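Local atomic coordinates of adenosine monophosphate-protein transferase FICD homolog (Caenorhabditis elegans, PDB entry 5JJ6), a protein that belongs to the Fic/DOC family and combines a largely helical Fic fold with an array of N-terminal helices. Residues B[14-22]-B[47-57]; B[136-147]-B[303-311]. All coordinates share one frame; numbering follows the deposited sequence.

Interaction 1. Residues B[14-22]-B[47-57]; sequences DPAKVKEAI and AMALAPTNPQI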
loop_
_atom_site.group_PDB
_atom_site.type_symbol
_atom_site.label_atom_id
_atom_site.label_comp_id
_atom_site.label_asym_id
_atom_site.label_seq_id
_atom_site.Cartn_x
_atom_site.Cartn_y
_atom_site.Cartn_z
ATOM N N ASP B 14 11.403 -20.545 43.227
ATOM C CA ASP B 14 9.997 -20.187 43.500
ATOM C C ASP B 14 9.822 -19.541 44.895
ATOM O O ASP B 14 10.588 -19.806 45.791
ATOM C CB ASP B 14 9.120 -21.424 43.392
ATOM C CG ASP B 14 8.933 -21.869 41.954
ATOM O OD1 ASP B 14 8.821 -20.984 41.066
ATOM O OD2 ASP B 14 8.918 -23.096 41.700
ATOM N N PRO B 15 8.795 -18.701 45.108
ATOM C CA PRO B 15 8.711 -18.177 46.483
ATOM C C PRO B 15 8.279 -19.266 47.463
ATOM O O PRO B 15 7.558 -20.179 47.060
ATOM C CB PRO B 15 7.654 -17.081 46.379
ATOM C CG PRO B 15 6.801 -17.516 45.250
ATOM C CD PRO B 15 7.688 -18.226 44.266
ATOM N N ALA B 16 8.710 -19.161 48.720
ATOM C CA ALA B 16 8.458 -20.191 49.728
ATOM C C ALA B 16 6.987 -20.608 49.829
ATOM O O ALA B 16 6.680 -21.770 50.133
ATOM C CB ALA B 16 8.956 -19.718 51.091
ATOM N N LYS B 17 6.084 -19.663 49.570
ATOM C CA LYS B 17 4.649 -19.906 49.710
ATOM C C LYS B 17 4.160 -20.987 48.743
ATOM O O LYS B 17 3.255 -21.769 49.058
ATOM C CB LYS B 17 3.875 -18.602 49.504
ATOM C CG LYS B 17 4.425 -17.428 50.314
ATOM C CD LYS B 17 3.325 -16.754 51.132
ATOM C CE LYS B 17 3.785 -16.424 52.554
ATOM N NZ LYS B 17 3.799 -17.611 53.461
ATOM N N VAL B 18 4.778 -21.023 47.569
ATOM C CA VAL B 18 4.568 -22.086 46.594
ATOM C C VAL B 18 5.040 -23.430 47.147
ATOM O O VAL B 18 4.378 -24.468 46.991
ATOM C CB VAL B 18 5.318 -21.769 45.289
ATOM C CG1 VAL B 18 5.643 -23.037 44.507
ATOM C CG2 VAL B 18 4.526 -20.766 44.452
ATOM N N LYS B 19 6.192 -23.387 47.808
ATOM C CA LYS B 19 6.817 -24.577 48.360
ATOM C C LYS B 19 5.941 -25.202 49.446
ATOM O O LYS B 19 5.812 -26.433 49.528
ATOM C CB LYS B 19 8.201 -24.217 48.897
ATOM C CG LYS B 19 9.154 -23.776 47.791
ATOM C CD LYS B 19 10.466 -23.248 48.339
ATOM C CE LYS B 19 11.444 -22.970 47.212
ATOM N NZ LYS B 19 12.831 -22.814 47.723
ATOM N N GLU B 20 5.274 -24.357 50.232
ATOM C CA GLU B 20 4.487 -24.875 51.344
ATOM C C GLU B 20 3.091 -25.194 50.851
ATOM O O GLU B 20 2.377 -25.981 51.467
ATOM C CB GLU B 20 4.398 -23.873 52.499
ATOM C CG GLU B 20 5.718 -23.272 52.925
ATOM C CD GLU B 20 5.612 -22.478 54.216
ATOM O OE1 GLU B 20 4.617 -22.684 54.947
ATOM O OE2 GLU B 20 6.527 -21.670 54.505
ATOM N N ALA B 21 2.705 -24.579 49.736
ATOM C CA ALA B 21 1.547 -25.043 48.988
ATOM C C ALA B 21 1.729 -26.487 48.545
ATOM O O ALA B 21 0.815 -27.304 48.682
ATOM C CB ALA B 21 1.294 -24.158 47.791
ATOM N N ILE B 22 2.916 -26.804 48.025
ATOM C CA ILE B 22 3.194 -28.163 47.546
ATOM C C ILE B 22 3.379 -29.199 48.663
ATOM O O ILE B 22 2.929 -30.341 48.540
ATOM C CB ILE B 22 4.458 -28.209 46.662
ATOM C CG1 ILE B 22 4.375 -27.197 45.524
ATOM C CG2 ILE B 22 4.647 -29.596 46.089
ATOM C CD1 ILE B 22 5.716 -26.959 44.848
ATOM N N ALA B 47 -1.222 -21.074 44.057
ATOM C CA ALA B 47 0.115 -21.576 43.764
ATOM C C ALA B 47 0.390 -21.382 42.277
ATOM O O ALA B 47 1.446 -20.872 41.898
ATOM C CB ALA B 47 0.254 -23.016 44.163
ATOM N N MET B 48 -0.549 -21.840 41.448
ATOM C CA MET B 48 -0.484 -21.674 39.996
ATOM C C MET B 48 -0.196 -20.230 39.653
ATOM O O MET B 48 0.688 -19.931 38.846
ATOM C CB MET B 48 -1.806 -22.083 39.346
ATOM C CG MET B 48 -1.973 -23.563 39.095
ATOM S SD MET B 48 -1.080 -24.049 37.630
ATOM C CE MET B 48 -2.034 -23.160 36.396
ATOM N N ALA B 49 -0.943 -19.336 40.293
ATOM C CA ALA B 49 -0.798 -17.903 40.079
ATOM C C ALA B 49 0.603 -17.429 40.433
ATOM O O ALA B 49 1.057 -16.427 39.896
ATOM C CB ALA B 49 -1.831 -17.137 40.878
ATOM N N LEU B 50 1.292 -18.123 41.339
ATOM C CA LEU B 50 2.648 -17.675 41.662
ATOM C C LEU B 50 3.772 -18.399 40.906
ATOM O O LEU B 50 4.882 -17.870 40.788
ATOM C CB LEU B 50 2.894 -17.825 43.162
ATOM C CG LEU B 50 2.033 -16.945 44.057
ATOM C CD1 LEU B 50 2.218 -17.316 45.516
ATOM C CD2 LEU B 50 2.420 -15.517 43.824
ATOM N N ALA B 51 3.505 -19.598 40.400
ATOM C CA ALA B 51 4.536 -20.358 39.692
ATOM C C ALA B 51 3.908 -21.206 38.611
ATOM O O ALA B 51 3.661 -22.376 38.837
ATOM C CB ALA B 51 5.315 -21.239 40.654
ATOM N N PRO B 52 3.701 -20.636 37.419
ATOM C CA PRO B 52 2.974 -21.342 36.355
ATOM C C PRO B 52 3.777 -22.498 35.761
ATOM O O PRO B 52 3.195 -23.416 35.182
ATOM C CB PRO B 52 2.734 -20.251 35.310
ATOM C CG PRO B 52 2.786 -18.996 36.081
ATOM C CD PRO B 52 3.813 -19.198 37.138
ATOM N N THR B 53 5.095 -22.459 35.888
ATOM C CA THR B 53 5.903 -23.415 35.151
ATOM C C THR B 53 6.494 -24.459 36.083
ATOM O O THR B 53 7.401 -25.198 35.699
ATOM C CB THR B 53 7.037 -22.720 34.390
ATOM O OG1 THR B 53 7.834 -21.963 35.310
ATOM C CG2 THR B 53 6.445 -21.771 33.359
ATOM N N ASN B 54 5.957 -24.531 37.299
ATOM C CA ASN B 54 6.414 -25.492 38.286
ATOM C C ASN B 54 5.733 -26.851 38.091
ATOM O O ASN B 54 4.525 -26.968 38.305
ATOM C CB ASN B 54 6.150 -24.952 39.687
ATOM C CG ASN B 54 6.669 -25.865 40.779
ATOM O OD1 ASN B 54 6.175 -26.976 40.961
ATOM N ND2 ASN B 54 7.652 -25.388 41.529
ATOM N N PRO B 55 6.508 -27.877 37.689
ATOM C CA PRO B 55 5.975 -29.188 37.285
ATOM C C PRO B 55 5.190 -29.873 38.403
ATOM O O PRO B 55 4.221 -30.578 38.146
ATOM C CB PRO B 55 7.222 -29.996 36.915
ATOM C CG PRO B 55 8.283 -28.995 36.689
ATOM C CD PRO B 55 7.968 -27.798 37.539
ATOM N N GLN B 56 5.622 -29.685 39.641
ATOM C CA GLN B 56 4.922 -30.266 40.774
ATOM C C GLN B 56 3.512 -29.661 40.934
ATOM O O GLN B 56 2.523 -30.389 41.137
ATOM C CB GLN B 56 5.754 -30.058 42.025
ATOM C CG GLN B 56 6.489 -31.290 42.460
ATOM C CD GLN B 56 7.358 -31.043 43.671
ATOM O OE1 GLN B 56 7.181 -30.055 44.383
ATOM N NE2 GLN B 56 8.280 -31.966 43.937
ATOM N N ILE B 57 3.420 -28.339 40.789
ATOM C CA ILE B 57 2.141 -27.635 40.865
ATOM C C ILE B 57 1.242 -28.053 39.722
ATOM O O ILE B 57 0.063 -28.312 39.924
ATOM C CB ILE B 57 2.327 -26.098 40.830
ATOM C CG1 ILE B 57 2.884 -25.610 42.158
ATOM C CG2 ILE B 57 1.013 -25.372 40.550
ATOM C CD1 ILE B 57 3.445 -24.237 42.057
#

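Interaction 2. Residues B[136-147]-B[303-311]; sequences TYFLYVYHTVAI and PVILPVETR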
loop_
_atom_site.group_PDB
_atom_site.type_symbol
_atom_site.label_atom_id
_atom_site.label_comp_id
_atom_site.label_asym_id
_atom_site.label_seq_id
_atom_site.Cartn_x
_atom_site.Cartn_y
_atom_site.Cartn_z
ATOM N N THR B 136 -21.047 -10.475 7.593
ATOM C CA THR B 136 -19.970 -11.349 8.033
ATOM C C THR B 136 -18.616 -10.866 7.507
ATOM O O THR B 136 -17.592 -11.109 8.138
ATOM C CB THR B 136 -20.240 -12.820 7.574
ATOM O OG1 THR B 136 -21.079 -13.476 8.532
ATOM C CG2 THR B 136 -18.951 -13.626 7.399
ATOM N N TYR B 137 -18.607 -10.134 6.397
ATOM C CA TYR B 137 -17.371 -9.503 5.923
ATOM C C TYR B 137 -16.805 -8.561 6.966
ATOM O O TYR B 137 -15.628 -8.644 7.332
ATOM C CB TYR B 137 -17.603 -8.734 4.629
ATOM C CG TYR B 137 -17.491 -9.598 3.415
ATOM C CD1 TYR B 137 -18.535 -10.436 3.045
ATOM C CD2 TYR B 137 -16.340 -9.593 2.636
ATOM C CE1 TYR B 137 -18.442 -11.241 1.931
ATOM C CE2 TYR B 137 -16.237 -10.399 1.514
ATOM C CZ TYR B 137 -17.294 -11.219 1.168
ATOM O OH TYR B 137 -17.210 -12.028 0.058
ATOM N N PHE B 138 -17.655 -7.653 7.426
ATOM C CA PHE B 138 -17.251 -6.650 8.390
ATOM C C PHE B 138 -16.835 -7.359 9.669
ATOM O O PHE B 138 -15.799 -7.050 10.241
ATOM C CB PHE B 138 -18.407 -5.679 8.679
ATOM C CG PHE B 138 -19.115 -5.215 7.448
ATOM C CD1 PHE B 138 -18.405 -4.916 6.288
ATOM C CD2 PHE B 138 -20.503 -5.143 7.420
ATOM C CE1 PHE B 138 -19.066 -4.520 5.125
ATOM C CE2 PHE B 138 -21.167 -4.743 6.262
ATOM C CZ PHE B 138 -20.446 -4.433 5.113
ATOM N N LEU B 139 -17.627 -8.350 10.073
ATOM C CA LEU B 139 -17.361 -9.078 11.304
ATOM C C LEU B 139 -15.983 -9.767 11.286
ATOM O O LEU B 139 -15.183 -9.682 12.249
ATOM C CB LEU B 139 -18.477 -10.088 11.545
ATOM C CG LEU B 139 -18.802 -10.404 13.000
ATOM C CD1 LEU B 139 -18.971 -9.132 13.797
ATOM C CD2 LEU B 139 -20.049 -11.269 13.092
ATOM N N TYR B 140 -15.713 -10.445 10.178
ATOM C CA TYR B 140 -14.450 -11.117 9.997
ATOM C C TYR B 140 -13.313 -10.108 10.058
ATOM O O TYR B 140 -12.375 -10.276 10.842
ATOM C CB TYR B 140 -14.410 -11.889 8.674
ATOM C CG TYR B 140 -13.133 -12.693 8.511
ATOM C CD1 TYR B 140 -11.965 -12.095 8.032
ATOM C CD2 TYR B 140 -13.076 -14.032 8.888
ATOM C CE1 TYR B 140 -10.795 -12.810 7.910
ATOM C CE2 TYR B 140 -11.908 -14.762 8.758
ATOM C CZ TYR B 140 -10.766 -14.146 8.270
ATOM O OH TYR B 140 -9.580 -14.855 8.136
ATOM N N VAL B 141 -13.394 -9.060 9.244
ATOM C CA VAL B 141 -12.296 -8.104 9.167
ATOM C C VAL B 141 -12.009 -7.478 10.530
ATOM O O VAL B 141 -10.837 -7.368 10.952
ATOM C CB VAL B 141 -12.579 -7.019 8.128
ATOM C CG1 VAL B 141 -11.539 -5.893 8.215
ATOM C CG2 VAL B 141 -12.624 -7.645 6.731
ATOM N N TYR B 142 -13.079 -7.079 11.209
ATOM C CA TYR B 142 -12.964 -6.515 12.541
ATOM C C TYR B 142 -12.157 -7.419 13.432
ATOM O O TYR B 142 -11.145 -6.998 13.999
ATOM C CB TYR B 142 -14.317 -6.294 13.199
ATOM C CG TYR B 142 -14.142 -6.007 14.670
ATOM C CD1 TYR B 142 -13.437 -4.883 15.086
ATOM C CD2 TYR B 142 -14.676 -6.841 15.641
ATOM C CE1 TYR B 142 -13.257 -4.607 16.422
ATOM C CE2 TYR B 142 -14.504 -6.565 16.988
ATOM C CZ TYR B 142 -13.793 -5.445 17.371
ATOM O OH TYR B 142 -13.604 -5.154 18.707
ATOM N N HIS B 143 -12.617 -8.661 13.576
ATOM C CA HIS B 143 -11.971 -9.531 14.541
ATOM C C HIS B 143 -10.520 -9.850 14.168
ATOM O O HIS B 143 -9.611 -9.733 15.008
ATOM C CB HIS B 143 -12.782 -10.802 14.691
ATOM C CG HIS B 143 -13.984 -10.635 15.562
ATOM N ND1 HIS B 143 -13.893 -10.426 16.919
ATOM C CD2 HIS B 143 -15.304 -10.616 15.264
ATOM C CE1 HIS B 143 -15.107 -10.301 17.425
ATOM N NE2 HIS B 143 -15.980 -10.413 16.443
ATOM N N THR B 144 -10.282 -10.188 12.905
ATOM C CA THR B 144 -8.935 -10.559 12.509
ATOM C C THR B 144 -7.933 -9.395 12.626
ATOM O O THR B 144 -6.759 -9.647 12.864
ATOM C CB THR B 144 -8.884 -11.149 11.082
ATOM O OG1 THR B 144 -7.621 -11.807 10.884
ATOM C CG2 THR B 144 -9.087 -10.076 10.005
ATOM N N VAL B 145 -8.345 -8.142 12.432
ATOM C CA VAL B 145 -7.382 -7.049 12.604
ATOM C C VAL B 145 -7.266 -6.590 14.072
ATOM O O VAL B 145 -6.198 -6.156 14.522
ATOM C CB VAL B 145 -7.715 -5.838 11.704
ATOM C CG1 VAL B 145 -7.726 -6.268 10.245
ATOM C CG2 VAL B 145 -9.028 -5.188 12.105
ATOM N N ALA B 146 -8.369 -6.678 14.806
ATOM C CA ALA B 146 -8.379 -6.334 16.218
ATOM C C ALA B 146 -7.419 -7.262 16.957
ATOM O O ALA B 146 -6.666 -6.812 17.821
ATOM C CB ALA B 146 -9.793 -6.445 16.798
ATOM N N ILE B 147 -7.419 -8.546 16.589
ATOM C CA ILE B 147 -6.523 -9.521 17.221
ATOM C C ILE B 147 -5.042 -9.146 17.059
ATOM O O ILE B 147 -4.233 -9.359 17.962
ATOM C CB ILE B 147 -6.739 -10.940 16.630
ATOM C CG1 ILE B 147 -7.708 -11.747 17.474
ATOM C CG2 ILE B 147 -5.454 -11.697 16.552
ATOM C CD1 ILE B 147 -8.037 -13.071 16.852
ATOM N N PRO B 303 -17.425 -18.765 6.898
ATOM C CA PRO B 303 -16.180 -18.154 7.385
ATOM C C PRO B 303 -15.951 -18.387 8.882
ATOM O O PRO B 303 -16.893 -18.348 9.680
ATOM C CB PRO B 303 -16.376 -16.674 7.058
ATOM C CG PRO B 303 -17.203 -16.709 5.836
ATOM C CD PRO B 303 -18.173 -17.845 6.030
ATOM N N VAL B 304 -14.713 -18.690 9.247
ATOM C CA VAL B 304 -14.411 -18.958 10.642
ATOM C C VAL B 304 -13.842 -17.727 11.323
ATOM O O VAL B 304 -12.731 -17.272 11.027
ATOM C CB VAL B 304 -13.416 -20.112 10.808
ATOM C CG1 VAL B 304 -13.028 -20.245 12.273
ATOM C CG2 VAL B 304 -14.028 -21.398 10.300
ATOM N N ILE B 305 -14.595 -17.221 12.284
ATOM C CA ILE B 305 -14.184 -16.021 12.963
ATOM C C ILE B 305 -13.607 -16.372 14.321
ATOM O O ILE B 305 -14.305 -16.877 15.195
ATOM C CB ILE B 305 -15.361 -15.039 13.091
ATOM C CG1 ILE B 305 -15.762 -14.542 11.703
ATOM C CG2 ILE B 305 -14.996 -13.856 13.979
ATOM C CD1 ILE B 305 -16.933 -13.599 11.727
ATOM N N LEU B 306 -12.307 -16.129 14.469
ATOM C CA LEU B 306 -11.635 -16.254 15.759
ATOM C C LEU B 306 -11.737 -14.914 16.467
ATOM O O LEU B 306 -11.009 -13.971 16.127
ATOM C CB LEU B 306 -10.165 -16.670 15.585
ATOM C CG LEU B 306 -9.896 -17.735 14.531
ATOM C CD1 LEU B 306 -8.397 -17.951 14.320
ATOM C CD2 LEU B 306 -10.582 -19.016 14.951
ATOM N N PRO B 307 -12.662 -14.810 17.429
ATOM C CA PRO B 307 -12.980 -13.495 17.995
ATOM C C PRO B 307 -11.860 -12.927 18.860
ATOM O O PRO B 307 -11.116 -13.680 19.491
ATOM C CB PRO B 307 -14.251 -13.763 18.809
ATOM C CG PRO B 307 -14.210 -15.187 19.128
ATOM C CD PRO B 307 -13.503 -15.874 17.995
ATOM N N VAL B 308 -11.751 -11.598 18.859
ATOM C CA VAL B 308 -10.661 -10.891 19.524
ATOM C C VAL B 308 -10.834 -10.992 21.029
ATOM O O VAL B 308 -9.862 -10.938 21.768
ATOM C CB VAL B 308 -10.588 -9.417 19.072
ATOM C CG1 VAL B 308 -11.877 -8.666 19.436
ATOM C CG2 VAL B 308 -9.348 -8.729 19.644
ATOM N N GLU B 309 -12.078 -11.162 21.470
ATOM C CA GLU B 309 -12.387 -11.415 22.876
ATOM C C GLU B 309 -11.686 -12.677 23.383
ATOM O O GLU B 309 -11.525 -12.870 24.585
ATOM C CB GLU B 309 -13.894 -11.575 23.085
ATOM C CG GLU B 309 -14.710 -10.305 22.964
ATOM C CD GLU B 309 -15.228 -10.041 21.547
ATOM O OE1 GLU B 309 -15.116 -10.940 20.669
ATOM O OE2 GLU B 309 -15.762 -8.924 21.325
ATOM N N THR B 310 -11.332 -13.575 22.473
ATOM C CA THR B 310 -10.686 -14.812 22.878
ATOM C C THR B 310 -9.182 -14.810 22.540
ATOM O O THR B 310 -8.526 -15.868 22.555
ATOM C CB THR B 310 -11.378 -16.026 22.229
ATOM O OG1 THR B 310 -11.095 -16.066 20.825
ATOM C CG2 THR B 310 -12.875 -15.934 22.437
ATOM N N ARG B 311 -8.652 -13.617 22.251
ATOM C CA ARG B 311 -7.245 -13.453 21.868
ATOM C C ARG B 311 -6.279 -14.292 22.749
ATOM O O ARG B 311 -5.449 -15.044 22.228
ATOM C CB ARG B 311 -6.860 -11.974 21.897
ATOM C CG ARG B 311 -5.420 -11.723 21.521
ATOM C CD ARG B 311 -5.122 -10.259 21.432
ATOM N NE ARG B 311 -3.834 -9.983 20.800
ATOM C CZ ARG B 311 -2.729 -9.649 21.459
ATOM N NH1 ARG B 311 -2.741 -9.558 22.785
ATOM N NH2 ARG B 311 -1.606 -9.409 20.791
#

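Interaction 1. Residues B[14-22]-B[47-57]
Val18 points both of its methyl branches into the bend formed by the end of helix 37-50 and the start of helix 55-67, and the tight part of the contact is built around it. With CG1 anti to the backbone N (chi1 155°), that branch meets Ile57 CD1 at 3.5 Å, the two side chains crossing at about a right angle. Val18 CG2 turns the other way, to Leu50 CB at 3.6 Å and on to the methyl of Ala51. One turn further on, Ala21 CB faces Ala47 CB at 3.9 Å, two small side chains that let the helix backbones approach closely. Val18, Ala21, Ala47, Ala51 and Ile57 are all buried. Helices 37-50 and 55-67, joined by one short turn, form an antiparallel pair against which helix 16-26 packs, as in tetratricopeptide-like arrays and consistent with the N-terminal region of FICD relatives. The joint is a type I beta turn from Ala51 to Asn54, and Asn54 N-caps helix 55-67: its OD1 accepts from Ile57 N at 3.1 Å. The other arm of the same amide reaches across, ND2 donating to Asp14 OD2 at 2.6 Å (155° at the hydrogen), with the carboxylate oxygen lying in the amide plane although the two flat groups are turned 42° apart. Both bonds together fix the rotation of the Asn54 amide. Ile22 marks the passage from core to surface: one flank lays CG1 across Ile57 CG1 at 4.0 Å, while on the other its CG2 and CD1 methyls lie against Gln56 OE1. Toward solvent the fit slackens. The extended, solvent-exposed chain of Gln56 crosses Ile22 at about a right angle, and exposed Pro15 reaches Leu50 only through ring CG, 4.4 Å from Leu50 CB.

Interaction 2. Residues B[136-147]-B[303-311]
Pro303 opens the contact with its ring, CG resting 3.9 Å from the CG2 methyl of Thr136. Val304 turns its side chain away toward helices 284-297 and 327-346, yet its carbonyl O lies at the edge of the Tyr140 ring, near the ring plane. Ile305 fits between three helix residues: CD1 meets Leu139 CB at 3.8 Å, CG1 slides past Tyr140 CD2, and CG2, anti to the backbone N, comes obliquely to His143 CD2 at 3.5 Å. Leu306 offers mainly its carbonyl, beside Ile147 CD1. From Thr144 the sequence at the end of helix 127-148 matches (S/T)xxxE(G/N), the pattern of the inhibitory helix in Fic proteins, and probably plays that part here; the loop runs along the helix, and its Val308-Arg311 end reaches Ala146 and Ile147 within the motif. Pro307 packs CB near His143 CE1, and the next backbone N, that of Val308, donates to His143 ND1 at 3.1 Å (162° at the hydrogen), tilted 26° from the ring plane. Tyr142 CD2 lies over the centre of one face of the same imidazole. Val308 CG2 then packs on Ala146 CB at 3.7 Å while Ile147 CG1 slides past Val308 CB in the opposite direction, and Glu309 OE1 approaches the ring edge at His143 CE1. Beyond Thr310, whose OG1 is hydrogen-bonded to Pro307 O and to Tyr332 OH, the extended Arg311 chain brings NE to Ile147 O at 2.9 Å, within the carbonyl plane.

The two interactions share no helix and do not touch: their centres lie about 36 Å apart, with about 16 Å between nearest atoms. Interaction 1 is peripheral, its centre about 29 Å from the centre of the chain, and joins helices that are neighbours in sequence; interaction 2 has its centre about 12 Å from that of the chain and brings together segments separated by more than 150 residues. Both are only partly buried. In the first, helix packs on a helical hairpin, and the one hydrogen bond across it joins two side chains, Asp14 and Asn54. In the second, a loop lies along one helix, with larger buried area and hydrogen bonds that pair side chains with backbone atoms.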